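Local coordinates for cellulose binding domain-containing protein (Clostridium clariflavum, PDB 4B96), which probably binds cellulose through this family 3b carbohydrate-binding module, a calcium-binding beta-sandwich at the end of a membrane-associated biomass-sensing protein, at residues S15-I21 against W112-E118; R43-D49 against S81-E87; N52-Y58 against F104-D110. All blocks are in the same frame, centred on the assembly; numbering follows the deposited sequence.

Contact 1. Residues S15-I21 against W112-E118; sequences SLYSKAI and WTEFNQE. With CA (calcium ion), chain E.
A calcium ion hangs from the backbone of a two-strand sheet barely two residues long: Asn116 O binds it at 2.2 Å, while Asn116 N donates to a water (2.9 Å from N to O) that is itself a ligand of the metal. The pairing of 15-21 with 112-118 is antiparallel. Ser18 and Phe115 form the hydrogen-bonded pair, with Ser18 N to Phe115 O at 3.1 Å and Phe115 N to Ser18 O at 2.8 Å; Tyr17 and Asn116 follow as a non-hydrogen-bonded pair, CA atoms 4.7 Å apart. Beyond it, Gln117 N donates to Leu16 O at 2.8 Å, and at the other end a water joins Lys19 O to Thr113 O, 2.7 Å from each. Gln117, chi1 m, turns its amide back so that NE2 reaches Ser15 O at 2.9 Å. Asn116, chi1 t, closes an Asx turn, OD1 accepting from Glu118 N at 3.1 Å, and this OD1 lies over one face of the Tyr17 ring. Tyr17 and Asn116 share one face of the sheet; on the other, Phe115 (chi1 m) presents its ring to Ile21, whose CD1 sits 3.7 Å from the centroid in a CH-pi contact. Such a short pairing illustrates how main-chain carbonyls can serve a calcium site, here shared with Lys47, Asp119, Asp120 and three waters. Phe115 also packs on Asp48 and Arg109, Leu16 and Gln117 touch Phe123, and Ile21, in strand 20-29, pairs with Ile107 of strand 100-109.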
loop_
_atom_site.group_PDB
_atom_site.type_symbol
_atom_site.label_atom_id
_atom_site.label_comp_id
_atom_site.label_asym_id
_atom_site.label_seq_id
_atom_site.Cartn_x
_atom_site.Cartn_y
_atom_site.Cartn_z
ATOM N N SER A 15 -9.848 -22.044 -7.082
ATOM C CA SER A 15 -9.044 -23.284 -7.263
ATOM C C SER A 15 -7.627 -22.872 -7.680
ATOM O O SER A 15 -7.460 -21.897 -8.412
ATOM C CB SER A 15 -9.617 -24.120 -8.387
ATOM O OG SER A 15 -10.829 -24.710 -7.969
ATOM N N LEU A 16 -6.619 -23.614 -7.223
ATOM C CA LEU A 16 -5.234 -23.288 -7.571
ATOM C C LEU A 16 -5.047 -23.415 -9.104
ATOM O O LEU A 16 -4.392 -22.602 -9.723
ATOM C CB LEU A 16 -4.276 -24.242 -6.835
ATOM C CG LEU A 16 -4.226 -24.080 -5.311
ATOM C CD1 LEU A 16 -2.997 -24.770 -4.791
ATOM C CD2 LEU A 16 -4.208 -22.546 -4.974
ATOM N N TYR A 17 -5.613 -24.460 -9.707
ATOM C CA TYR A 17 -5.540 -24.603 -11.166
ATOM C C TYR A 17 -6.817 -24.126 -11.851
ATOM O O TYR A 17 -7.900 -24.614 -11.548
ATOM C CB TYR A 17 -5.248 -26.060 -11.528
ATOM C CG TYR A 17 -3.870 -26.476 -11.045
ATOM C CD1 TYR A 17 -2.746 -26.180 -11.790
ATOM C CD2 TYR A 17 -3.691 -27.131 -9.832
ATOM C CE1 TYR A 17 -1.455 -26.551 -11.364
ATOM C CE2 TYR A 17 -2.404 -27.509 -9.386
ATOM C CZ TYR A 17 -1.294 -27.204 -10.162
ATOM O OH TYR A 17 -0.019 -27.547 -9.753
ATOM N N SER A 18 -6.705 -23.187 -12.781
ATOM C CA SER A 18 -7.904 -22.612 -13.364
ATOM C C SER A 18 -7.617 -22.179 -14.795
ATOM O O SER A 18 -6.539 -21.681 -15.072
ATOM C CB SER A 18 -8.333 -21.393 -12.519
ATOM O OG SER A 18 -9.422 -20.727 -13.124
ATOM N N LYS A 19 -8.600 -22.291 -15.680
ATOM C CA LYS A 19 -8.431 -21.800 -17.050
ATOM C C LYS A 19 -8.536 -20.288 -17.148
ATOM O O LYS A 19 -8.077 -19.690 -18.135
ATOM C CB LYS A 19 -9.410 -22.470 -17.992
ATOM C CG LYS A 19 -9.013 -23.918 -18.191
ATOM C CD LYS A 19 -9.864 -24.641 -19.234
ATOM C CE LYS A 19 -9.533 -26.125 -19.282
ATOM N NZ LYS A 19 -10.247 -26.705 -20.468
ATOM N N ALA A 20 -9.100 -19.656 -16.121
ATOM C CA ALA A 20 -9.254 -18.225 -16.154
ATOM C C ALA A 20 -8.746 -17.640 -14.845
ATOM O O ALA A 20 -8.932 -18.223 -13.759
ATOM C CB ALA A 20 -10.727 -17.832 -16.416
ATOM N N ILE A 21 -8.099 -16.482 -14.930
ATOM C CA ILE A 21 -7.785 -15.727 -13.756
ATOM C C ILE A 21 -8.777 -14.553 -13.712
ATOM O O ILE A 21 -8.953 -13.865 -14.726
ATOM C CB ILE A 21 -6.324 -15.209 -13.819
ATOM C CG1 ILE A 21 -5.367 -16.390 -13.523
ATOM C CG2 ILE A 21 -6.118 -14.056 -12.751
ATOM C CD1 ILE A 21 -3.857 -16.001 -13.747
ATOM N N TRP A 112 -6.162 -22.048 -23.955
ATOM C CA TRP A 112 -7.116 -22.588 -22.986
ATOM C C TRP A 112 -6.518 -23.629 -22.033
ATOM O O TRP A 112 -7.248 -24.335 -21.354
ATOM C CB TRP A 112 -8.330 -23.178 -23.709
ATOM C CG TRP A 112 -9.133 -22.133 -24.372
ATOM C CD1 TRP A 112 -9.172 -21.809 -25.723
ATOM C CD2 TRP A 112 -10.007 -21.221 -23.711
ATOM N NE1 TRP A 112 -10.035 -20.748 -25.922
ATOM C CE2 TRP A 112 -10.558 -20.366 -24.710
ATOM C CE3 TRP A 112 -10.376 -21.041 -22.366
ATOM C CZ2 TRP A 112 -11.475 -19.352 -24.407
ATOM C CZ3 TRP A 112 -11.282 -20.036 -22.066
ATOM C CH2 TRP A 112 -11.832 -19.200 -23.092
ATOM N N THR A 113 -5.203 -23.674 -21.914
ATOM C CA THR A 113 -4.600 -24.505 -20.878
ATOM C C THR A 113 -4.650 -23.730 -19.535
ATOM O O THR A 113 -4.887 -22.522 -19.511
ATOM C CB THR A 113 -3.184 -24.996 -21.264
ATOM O OG1 THR A 113 -2.292 -23.882 -21.466
ATOM C CG2 THR A 113 -3.277 -25.894 -22.523
ATOM N N GLU A 114 -4.492 -24.452 -18.427
ATOM C CA GLU A 114 -4.733 -23.900 -17.088
ATOM C C GLU A 114 -3.560 -23.106 -16.528
ATOM O O GLU A 114 -2.386 -23.478 -16.710
ATOM C CB GLU A 114 -5.030 -25.041 -16.101
ATOM C CG GLU A 114 -6.459 -25.609 -16.227
ATOM C CD GLU A 114 -6.731 -26.763 -15.229
ATOM O OE1 GLU A 114 -5.771 -27.494 -14.851
ATOM O OE2 GLU A 114 -7.895 -26.917 -14.829
ATOM N N PHE A 115 -3.896 -22.031 -15.818
ATOM C CA PHE A 115 -2.924 -21.363 -14.950
ATOM C C PHE A 115 -2.765 -22.146 -13.631
ATOM O O PHE A 115 -3.675 -22.886 -13.230
ATOM C CB PHE A 115 -3.430 -19.975 -14.546
ATOM C CG PHE A 115 -3.601 -19.043 -15.681
ATOM C CD1 PHE A 115 -2.499 -18.434 -16.273
ATOM C CD2 PHE A 115 -4.884 -18.701 -16.126
ATOM C CE1 PHE A 115 -2.661 -17.502 -17.337
ATOM C CE2 PHE A 115 -5.066 -17.790 -17.183
ATOM C CZ PHE A 115 -3.953 -17.174 -17.805
ATOM N N ASN A 116 -1.628 -21.928 -12.953
ATOM C CA ASN A 116 -1.454 -22.306 -11.565
ATOM C C ASN A 116 -1.389 -21.000 -10.794
ATOM O O ASN A 116 -0.403 -20.242 -10.911
ATOM C CB ASN A 116 -0.129 -23.085 -11.402
ATOM C CG ASN A 116 0.237 -23.324 -9.917
ATOM O OD1 ASN A 116 -0.591 -23.140 -9.015
ATOM N ND2 ASN A 116 1.486 -23.717 -9.664
ATOM N N GLN A 117 -2.429 -20.690 -10.034
ATOM C CA GLN A 117 -2.540 -19.416 -9.405
ATOM C C GLN A 117 -1.768 -19.334 -8.099
ATOM O O GLN A 117 -1.662 -18.248 -7.503
ATOM C CB GLN A 117 -4.000 -19.153 -9.080
ATOM C CG GLN A 117 -4.903 -19.197 -10.304
ATOM C CD GLN A 117 -6.275 -18.544 -10.016
ATOM O OE1 GLN A 117 -6.382 -17.341 -10.073
ATOM N NE2 GLN A 117 -7.281 -19.346 -9.697
ATOM N N GLU A 118 -1.264 -20.468 -7.658
ATOM C CA GLU A 118 -0.686 -20.542 -6.305
ATOM C C GLU A 118 0.477 -19.582 -6.063
ATOM O O GLU A 118 0.690 -19.143 -4.944
ATOM C CB GLU A 118 -0.249 -21.958 -5.962
ATOM C CG GLU A 118 0.049 -22.098 -4.445
ATOM C CD GLU A 118 0.411 -23.524 -4.029
ATOM O OE1 GLU A 118 0.995 -24.281 -4.868
ATOM O OE2 GLU A 118 0.102 -23.873 -2.852
HETATM CA CA CA E . 0.979 -18.775 -11.888
HETATM O O HOH W 1 -6.500 -20.462 -20.122
HETATM O O HOH W 2 0.492 -20.166 -13.890
HETATM O O HOH W 3 -0.853 -17.769 -13.002
HETATM O O HOH W 4 3.023 -20.353 -12.185
#

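Contact 2. Residues R43-D49 against S81-E87; sequences RYYFKDD and SSHKYLE. With CA (calcium ion), chain E.
Strands 43-47 and 83-87 run antiparallel, axes 4.5 Å apart at closest and 153° between directions, a pairing within one sheet of the sandwich. In the hydrogen-bonded pairs, Tyr44 N to Leu86 O, Leu86 N to Tyr44 O and Lys84 N to Phe46 O are each 2.9 Å, and Phe46 N to Lys84 O is 3.0 Å; Arg43-Glu87, Tyr45-Tyr85 and Lys47-His83 are non-hydrogen-bonded. On the face of Tyr45, the Arg43 guanidinium lies flat on Tyr85 (chi1 p), centres 4.3 Å apart and planes at 15°, while Arg43 NE makes a salt bridge with Glu87 OE1 at 2.8 Å. On the reverse face Phe46, also p, folds over its neighbour, so Lys84 CB fills the hollow above its ring, 4.2 Å from the centroid, and Phe46 CE1 meets Leu86 CB at 4.2 Å. Extended Lys84 reaches past the strand end, NZ to Asp48 O 2.9 Å. Lys47, last in strand 43-47, binds calcium through O at 2.2 Å. Strand 69-75 flanks 83-90, strand 136-140 flanks 40-47, and Tyr44 and Leu86 pack against Trp23 of strand 20-29.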
loop_
_atom_site.group_PDB
_atom_site.type_symbol
_atom_site.label_atom_id
_atom_site.label_comp_id
_atom_site.label_asym_id
_atom_site.label_seq_id
_atom_site.Cartn_x
_atom_site.Cartn_y
_atom_site.Cartn_z
ATOM N N ARG A 43 -3.087 -2.840 -11.671
ATOM C CA ARG A 43 -2.268 -4.007 -12.006
ATOM C C ARG A 43 -2.620 -5.228 -11.204
ATOM O O ARG A 43 -2.779 -5.125 -9.993
ATOM C CB ARG A 43 -0.776 -3.712 -11.798
ATOM C CG ARG A 43 -0.261 -2.694 -12.848
ATOM C CD ARG A 43 1.201 -2.341 -12.592
ATOM N NE ARG A 43 1.525 -1.270 -13.535
ATOM C CZ ARG A 43 2.681 -0.618 -13.588
ATOM N NH1 ARG A 43 3.645 -0.902 -12.743
ATOM N NH2 ARG A 43 2.858 0.338 -14.491
ATOM N N TYR A 44 -2.702 -6.374 -11.888
ATOM C CA TYR A 44 -2.884 -7.684 -11.270
ATOM C C TYR A 44 -1.590 -8.460 -11.548
ATOM O O TYR A 44 -1.228 -8.706 -12.710
ATOM C CB TYR A 44 -4.081 -8.389 -11.897
ATOM C CG TYR A 44 -4.398 -9.720 -11.197
ATOM C CD1 TYR A 44 -3.642 -10.877 -11.476
ATOM C CD2 TYR A 44 -5.423 -9.801 -10.229
ATOM C CE1 TYR A 44 -3.920 -12.087 -10.796
ATOM C CE2 TYR A 44 -5.721 -10.998 -9.533
ATOM C CZ TYR A 44 -4.974 -12.141 -9.836
ATOM O OH TYR A 44 -5.196 -13.321 -9.166
ATOM N N TYR A 45 -0.867 -8.813 -10.505
ATOM C CA TYR A 45 0.430 -9.481 -10.664
ATOM C C TYR A 45 0.276 -10.970 -10.655
ATOM O O TYR A 45 -0.380 -11.529 -9.751
ATOM C CB TYR A 45 1.333 -9.121 -9.508
ATOM C CG TYR A 45 1.600 -7.647 -9.509
ATOM C CD1 TYR A 45 2.684 -7.138 -10.223
ATOM C CD2 TYR A 45 0.784 -6.781 -8.788
ATOM C CE1 TYR A 45 2.926 -5.812 -10.266
ATOM C CE2 TYR A 45 1.051 -5.397 -8.779
ATOM C CZ TYR A 45 2.095 -4.934 -9.528
ATOM O OH TYR A 45 2.376 -3.598 -9.581
ATOM N N PHE A 46 0.909 -11.627 -11.628
ATOM C CA PHE A 46 0.853 -13.079 -11.697
ATOM C C PHE A 46 2.136 -13.654 -12.284
ATOM O O PHE A 46 2.971 -12.936 -12.889
ATOM C CB PHE A 46 -0.394 -13.524 -12.461
ATOM C CG PHE A 46 -0.368 -13.172 -13.925
ATOM C CD1 PHE A 46 -0.697 -11.865 -14.374
ATOM C CD2 PHE A 46 -0.051 -14.153 -14.892
ATOM C CE1 PHE A 46 -0.701 -11.526 -15.739
ATOM C CE2 PHE A 46 -0.056 -13.809 -16.279
ATOM C CZ PHE A 46 -0.347 -12.511 -16.699
ATOM N N LYS A 47 2.344 -14.937 -12.027
ATOM C CA LYS A 47 3.545 -15.605 -12.541
ATOM C C LYS A 47 3.063 -16.641 -13.555
ATOM O O LYS A 47 2.333 -17.552 -13.199
ATOM C CB LYS A 47 4.258 -16.308 -11.390
ATOM C CG LYS A 47 5.610 -16.945 -11.794
ATOM C CD LYS A 47 6.287 -17.543 -10.530
ATOM C CE LYS A 47 7.730 -18.034 -10.800
ATOM N NZ LYS A 47 7.727 -19.143 -11.759
ATOM N N ASP A 48 3.484 -16.543 -14.808
ATOM C CA ASP A 48 3.040 -17.523 -15.794
ATOM C C ASP A 48 3.923 -17.382 -17.024
ATOM O O ASP A 48 4.401 -16.297 -17.329
ATOM C CB ASP A 48 1.587 -17.264 -16.156
ATOM C CG ASP A 48 0.997 -18.405 -16.957
ATOM O OD1 ASP A 48 0.721 -19.466 -16.349
ATOM O OD2 ASP A 48 0.834 -18.226 -18.191
ATOM N N ASP A 49 4.168 -18.469 -17.713
ATOM C CA ASP A 49 5.145 -18.442 -18.814
ATOM C C ASP A 49 4.507 -18.645 -20.203
ATOM O O ASP A 49 5.218 -18.894 -21.186
ATOM C CB ASP A 49 6.223 -19.473 -18.526
ATOM C CG ASP A 49 7.621 -18.825 -18.356
ATOM O OD1 ASP A 49 7.841 -17.644 -18.784
ATOM O OD2 ASP A 49 8.515 -19.528 -17.849
ATOM N N SER A 81 11.188 -14.172 -17.419
ATOM C CA SER A 81 10.006 -14.152 -18.273
ATOM C C SER A 81 8.662 -14.408 -17.567
ATOM O O SER A 81 7.631 -13.895 -17.985
ATOM C CB SER A 81 10.184 -15.120 -19.461
ATOM O OG SER A 81 10.350 -16.488 -19.059
ATOM N N SER A 82 8.674 -15.168 -16.478
ATOM C CA SER A 82 7.407 -15.599 -15.883
ATOM C C SER A 82 6.728 -14.557 -14.987
ATOM O O SER A 82 5.528 -14.623 -14.774
ATOM C CB SER A 82 7.668 -16.893 -15.120
ATOM O OG SER A 82 8.451 -16.638 -13.990
ATOM N N HIS A 83 7.482 -13.581 -14.480
ATOM C CA HIS A 83 6.902 -12.556 -13.554
ATOM C C HIS A 83 6.277 -11.397 -14.294
ATOM O O HIS A 83 6.960 -10.643 -14.979
ATOM C CB HIS A 83 7.980 -12.059 -12.577
ATOM C CG HIS A 83 8.377 -13.088 -11.566
ATOM N ND1 HIS A 83 9.384 -13.997 -11.787
ATOM C CD2 HIS A 83 7.856 -13.393 -10.348
ATOM C CE1 HIS A 83 9.509 -14.786 -10.733
ATOM N NE2 HIS A 83 8.586 -14.446 -9.850
ATOM N N LYS A 84 4.965 -11.278 -14.177
ATOM C CA LYS A 84 4.200 -10.414 -15.078
ATOM C C LYS A 84 3.168 -9.640 -14.290
ATOM O O LYS A 84 2.888 -9.953 -13.126
ATOM C CB LYS A 84 3.414 -11.308 -16.089
ATOM C CG LYS A 84 4.399 -11.969 -17.134
ATOM C CD LYS A 84 3.672 -12.945 -17.987
ATOM C CE LYS A 84 4.678 -13.602 -18.939
ATOM N NZ LYS A 84 3.954 -14.621 -19.676
ATOM N N TYR A 85 2.565 -8.672 -14.965
ATOM C CA TYR A 85 1.303 -8.099 -14.509
ATOM C C TYR A 85 0.409 -7.836 -15.691
ATOM O O TYR A 85 0.854 -7.528 -16.777
ATOM C CB TYR A 85 1.488 -6.802 -13.688
ATOM C CG TYR A 85 2.326 -5.706 -14.355
ATOM C CD1 TYR A 85 1.724 -4.746 -15.188
ATOM C CD2 TYR A 85 3.695 -5.633 -14.139
ATOM C CE1 TYR A 85 2.454 -3.714 -15.798
ATOM C CE2 TYR A 85 4.464 -4.601 -14.751
ATOM C CZ TYR A 85 3.811 -3.644 -15.568
ATOM O OH TYR A 85 4.528 -2.639 -16.150
ATOM N N LEU A 86 -0.883 -7.963 -15.454
ATOM C CA LEU A 86 -1.878 -7.417 -16.355
ATOM C C LEU A 86 -2.078 -5.968 -15.908
ATOM O O LEU A 86 -2.259 -5.695 -14.713
ATOM C CB LEU A 86 -3.209 -8.138 -16.175
ATOM C CG LEU A 86 -4.459 -7.473 -16.789
ATOM C CD1 LEU A 86 -4.427 -7.602 -18.288
ATOM C CD2 LEU A 86 -5.741 -8.126 -16.233
ATOM N N GLU A 87 -2.029 -5.049 -16.869
ATOM C CA GLU A 87 -2.398 -3.690 -16.597
ATOM C C GLU A 87 -3.712 -3.298 -17.284
ATOM O O GLU A 87 -3.838 -3.344 -18.551
ATOM C CB GLU A 87 -1.301 -2.774 -17.112
ATOM C CG GLU A 87 -1.595 -1.317 -16.718
ATOM C CD GLU A 87 -0.361 -0.473 -16.906
ATOM O OE1 GLU A 87 0.485 -0.377 -15.950
ATOM O OE2 GLU A 87 -0.226 0.085 -18.031
HETATM CA CA CA E . 0.979 -18.775 -11.888
HETATM O O HOH W 5 1.446 -15.648 -19.122
HETATM O O HOH W 2 0.492 -20.166 -13.890
HETATM O O HOH W 6 6.230 -15.777 -20.819
HETATM O O HOH W 3 -0.853 -17.769 -13.002
HETATM O O HOH W 4 3.023 -20.353 -12.185
#

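Contact 3. Residues N52-Y58 against F104-D110; sequences NINFAVY and FGAITRD
Strands 53-58 and 104-109 are extended and antiparallel, their axes 4.4 Å apart at closest approach and their directions 161° apart. Hydrogen-bonded pairs Asn54-Thr108 and Ala56-Ala106 intervene between non-hydrogen-bonded pairs Ile53-Arg109, Phe55-Ile107 and Val57-Gly105. Asn54 N to Thr108 O measures 2.8 Å and Thr108 N to Asn54 O 3.1 Å; Ala56 N to Ala106 O and Ala106 N to Ala56 O are both 2.9 Å. Asp110 N to Asn52 O (2.9 Å) and Tyr58 N to Phe104 O (2.7 Å) extend the series at its two ends. Gly105 is nearly fully stretched, phi 178° and psi -171°, and brings its CA to 4.2 Å from that of Val57; an ideal CB there would clash with Ala56 O. One face is largely apolar, with Arg109 at its end: Ile53 CG2 meets Ile107 CB at 3.6 Å, and Phe55 (chi1 t) brings CD1 to 4.1 Å from Ile107 CG2, which lies at its ring edge. Phe55 and Ile107 also pack on Leu86, as expected between the sheets of a beta-sandwich, and Arg109 forms a salt bridge with Asp48. The other face carries Asn54, Ala56, Ala106 and Thr108. Over it Tyr58, chi1 m, lays OH 3.5 Å from Ala106 CB, and Asn54 ND2 donates to Asp110 OD1 at 2.8 Å. One water links Asn54 OD1 to Asp110 OD1; another joins Asn54 ND2, Thr108 OG1 and Arg109 O. The chemistry is thus two-sided: aliphatic and aromatic groups, with one charged arginine, face the opposing sheet, while amide, hydroxyl and carboxylate groups on the reverse face are bridged by water.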
loop_
_atom_site.group_PDB
_atom_site.type_symbol
_atom_site.label_atom_id
_atom_site.label_comp_id
_atom_site.label_asym_id
_atom_site.label_seq_id
_atom_site.Cartn_x
_atom_site.Cartn_y
_atom_site.Cartn_z
ATOM N N ASN A 52 0.896 -15.773 -24.977
ATOM C CA ASN A 52 -0.333 -15.209 -25.591
ATOM C C ASN A 52 -1.543 -15.256 -24.635
ATOM O O ASN A 52 -2.284 -16.243 -24.583
ATOM C CB ASN A 52 -0.637 -15.992 -26.846
ATOM C CG ASN A 52 -1.715 -15.319 -27.707
ATOM O OD1 ASN A 52 -2.246 -14.251 -27.338
ATOM N ND2 ASN A 52 -2.033 -15.937 -28.848
ATOM N N ILE A 53 -1.717 -14.196 -23.861
ATOM C CA ILE A 53 -2.805 -14.104 -22.900
ATOM C C ILE A 53 -3.957 -13.243 -23.491
ATOM O O ILE A 53 -3.731 -12.192 -24.078
ATOM C CB ILE A 53 -2.289 -13.424 -21.650
ATOM C CG1 ILE A 53 -1.150 -14.243 -21.033
ATOM C CG2 ILE A 53 -3.439 -13.218 -20.607
ATOM C CD1 ILE A 53 -1.568 -15.655 -20.629
ATOM N N ASN A 54 -5.189 -13.713 -23.386
ATOM C CA ASN A 54 -6.330 -12.983 -23.890
ATOM C C ASN A 54 -7.050 -12.278 -22.716
ATOM O O ASN A 54 -7.014 -12.748 -21.581
ATOM C CB ASN A 54 -7.254 -13.934 -24.645
ATOM C CG ASN A 54 -6.608 -14.453 -25.929
ATOM O OD1 ASN A 54 -5.775 -13.767 -26.525
ATOM N ND2 ASN A 54 -6.952 -15.655 -26.330
ATOM N N PHE A 55 -7.676 -11.150 -22.995
ATOM C CA PHE A 55 -8.214 -10.292 -21.941
ATOM C C PHE A 55 -9.701 -10.119 -22.257
ATOM O O PHE A 55 -10.062 -9.863 -23.413
ATOM C CB PHE A 55 -7.498 -8.943 -22.056
ATOM C CG PHE A 55 -8.076 -7.865 -21.186
ATOM C CD1 PHE A 55 -7.833 -7.890 -19.840
ATOM C CD2 PHE A 55 -8.786 -6.798 -21.752
ATOM C CE1 PHE A 55 -8.330 -6.892 -19.002
ATOM C CE2 PHE A 55 -9.274 -5.768 -20.947
ATOM C CZ PHE A 55 -9.024 -5.821 -19.546
ATOM N N ALA A 56 -10.566 -10.318 -21.281
ATOM C CA ALA A 56 -12.024 -10.191 -21.537
ATOM C C ALA A 56 -12.593 -9.315 -20.430
ATOM O O ALA A 56 -12.168 -9.451 -19.300
ATOM C CB ALA A 56 -12.685 -11.541 -21.539
ATOM N N VAL A 57 -13.473 -8.372 -20.788
ATOM C CA VAL A 57 -14.122 -7.499 -19.819
ATOM C C VAL A 57 -15.578 -7.928 -19.752
ATOM O O VAL A 57 -16.284 -7.956 -20.781
ATOM C CB VAL A 57 -14.028 -5.998 -20.238
ATOM C CG1 VAL A 57 -14.746 -5.126 -19.214
ATOM C CG2 VAL A 57 -12.538 -5.595 -20.333
ATOM N N TYR A 58 -16.033 -8.336 -18.566
ATOM C CA TYR A 58 -17.425 -8.805 -18.460
ATOM C C TYR A 58 -18.401 -7.700 -17.982
ATOM O O TYR A 58 -19.593 -7.827 -18.164
ATOM C CB TYR A 58 -17.504 -9.962 -17.449
ATOM C CG TYR A 58 -16.703 -11.161 -17.858
ATOM C CD1 TYR A 58 -16.613 -11.520 -19.206
ATOM C CD2 TYR A 58 -16.069 -11.973 -16.890
ATOM C CE1 TYR A 58 -15.889 -12.662 -19.602
ATOM C CE2 TYR A 58 -15.381 -13.119 -17.249
ATOM C CZ TYR A 58 -15.267 -13.447 -18.594
ATOM O OH TYR A 58 -14.536 -14.550 -18.963
ATOM N N PHE A 104 -15.237 -5.933 -14.004
ATOM C CA PHE A 104 -15.059 -7.388 -13.872
ATOM C C PHE A 104 -14.528 -7.962 -15.183
ATOM O O PHE A 104 -14.909 -7.523 -16.259
ATOM C CB PHE A 104 -16.372 -8.153 -13.638
ATOM C CG PHE A 104 -17.142 -7.689 -12.441
ATOM C CD1 PHE A 104 -16.619 -6.754 -11.570
ATOM C CD2 PHE A 104 -18.397 -8.191 -12.189
ATOM C CE1 PHE A 104 -17.356 -6.321 -10.455
ATOM C CE2 PHE A 104 -19.120 -7.743 -11.083
ATOM C CZ PHE A 104 -18.604 -6.800 -10.246
ATOM N N GLY A 105 -13.663 -8.960 -15.095
ATOM C CA GLY A 105 -13.247 -9.640 -16.315
ATOM C C GLY A 105 -12.224 -10.696 -16.000
ATOM O O GLY A 105 -11.969 -11.003 -14.835
ATOM N N ALA A 106 -11.641 -11.252 -17.058
ATOM C CA ALA A 106 -10.766 -12.388 -16.927
ATOM C C ALA A 106 -9.550 -12.228 -17.839
ATOM O O ALA A 106 -9.577 -11.460 -18.836
ATOM C CB ALA A 106 -11.559 -13.683 -17.317
ATOM N N ILE A 107 -8.490 -12.981 -17.535
ATOM C CA ILE A 107 -7.521 -13.324 -18.580
ATOM C C ILE A 107 -7.434 -14.865 -18.726
ATOM O O ILE A 107 -7.660 -15.595 -17.751
ATOM C CB ILE A 107 -6.098 -12.790 -18.241
ATOM C CG1 ILE A 107 -5.653 -13.257 -16.849
ATOM C CG2 ILE A 107 -6.056 -11.271 -18.413
ATOM C CD1 ILE A 107 -4.178 -12.894 -16.502
ATOM N N THR A 108 -7.117 -15.335 -19.926
ATOM C CA THR A 108 -7.069 -16.769 -20.219
ATOM C C THR A 108 -5.852 -16.936 -21.117
ATOM O O THR A 108 -5.434 -15.978 -21.766
ATOM C CB THR A 108 -8.361 -17.188 -21.006
ATOM O OG1 THR A 108 -8.547 -16.292 -22.130
ATOM C CG2 THR A 108 -9.606 -17.075 -20.096
ATOM N N ARG A 109 -5.284 -18.130 -21.158
ATOM C CA ARG A 109 -4.269 -18.442 -22.151
ATOM C C ARG A 109 -5.000 -18.679 -23.463
ATOM O O ARG A 109 -6.071 -19.333 -23.500
ATOM C CB ARG A 109 -3.507 -19.725 -21.788
ATOM C CG ARG A 109 -2.719 -19.594 -20.488
ATOM C CD ARG A 109 -2.034 -20.932 -20.278
ATOM N NE ARG A 109 -1.037 -20.839 -19.220
ATOM C CZ ARG A 109 -0.189 -21.839 -18.945
ATOM N NH1 ARG A 109 -0.279 -22.996 -19.621
ATOM N NH2 ARG A 109 0.749 -21.692 -17.986
ATOM N N ASP A 110 -4.412 -18.200 -24.550
ATOM C CA ASP A 110 -5.018 -18.374 -25.860
ATOM C C ASP A 110 -5.208 -19.844 -26.202
ATOM O O ASP A 110 -6.101 -20.186 -26.991
ATOM C CB ASP A 110 -4.137 -17.748 -26.931
ATOM C CG ASP A 110 -4.809 -17.732 -28.291
ATOM O OD1 ASP A 110 -5.826 -17.028 -28.486
ATOM O OD2 ASP A 110 -4.320 -18.429 -29.171
HETATM O O HOH W 7 -5.023 -14.513 -29.454
HETATM O O HOH W 8 -8.531 -17.562 -24.593
#

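How the contacts relate
The three contacts lie 12 to 13 Å apart, centre to centre, and illustrate how a beta-sandwich is tied together by residues distant in sequence. Contact 1 brackets the other two along the chain, whereas contacts 2 and 3 alternate in order: 43-49, 52-58, 81-87, 104-110. Contact 3 belongs to one five-stranded sheet and contact 2 to the other; between them Leu86 packs on Phe55 and Ile107, and Phe46 on Ile107. Contact 1 adds a small separate sheet but reaches that of contact 3 through Ile21. Contacts 1 and 2 supply backbone ligands to the same calcium, so the ion joins strand ends that belong to different sheets.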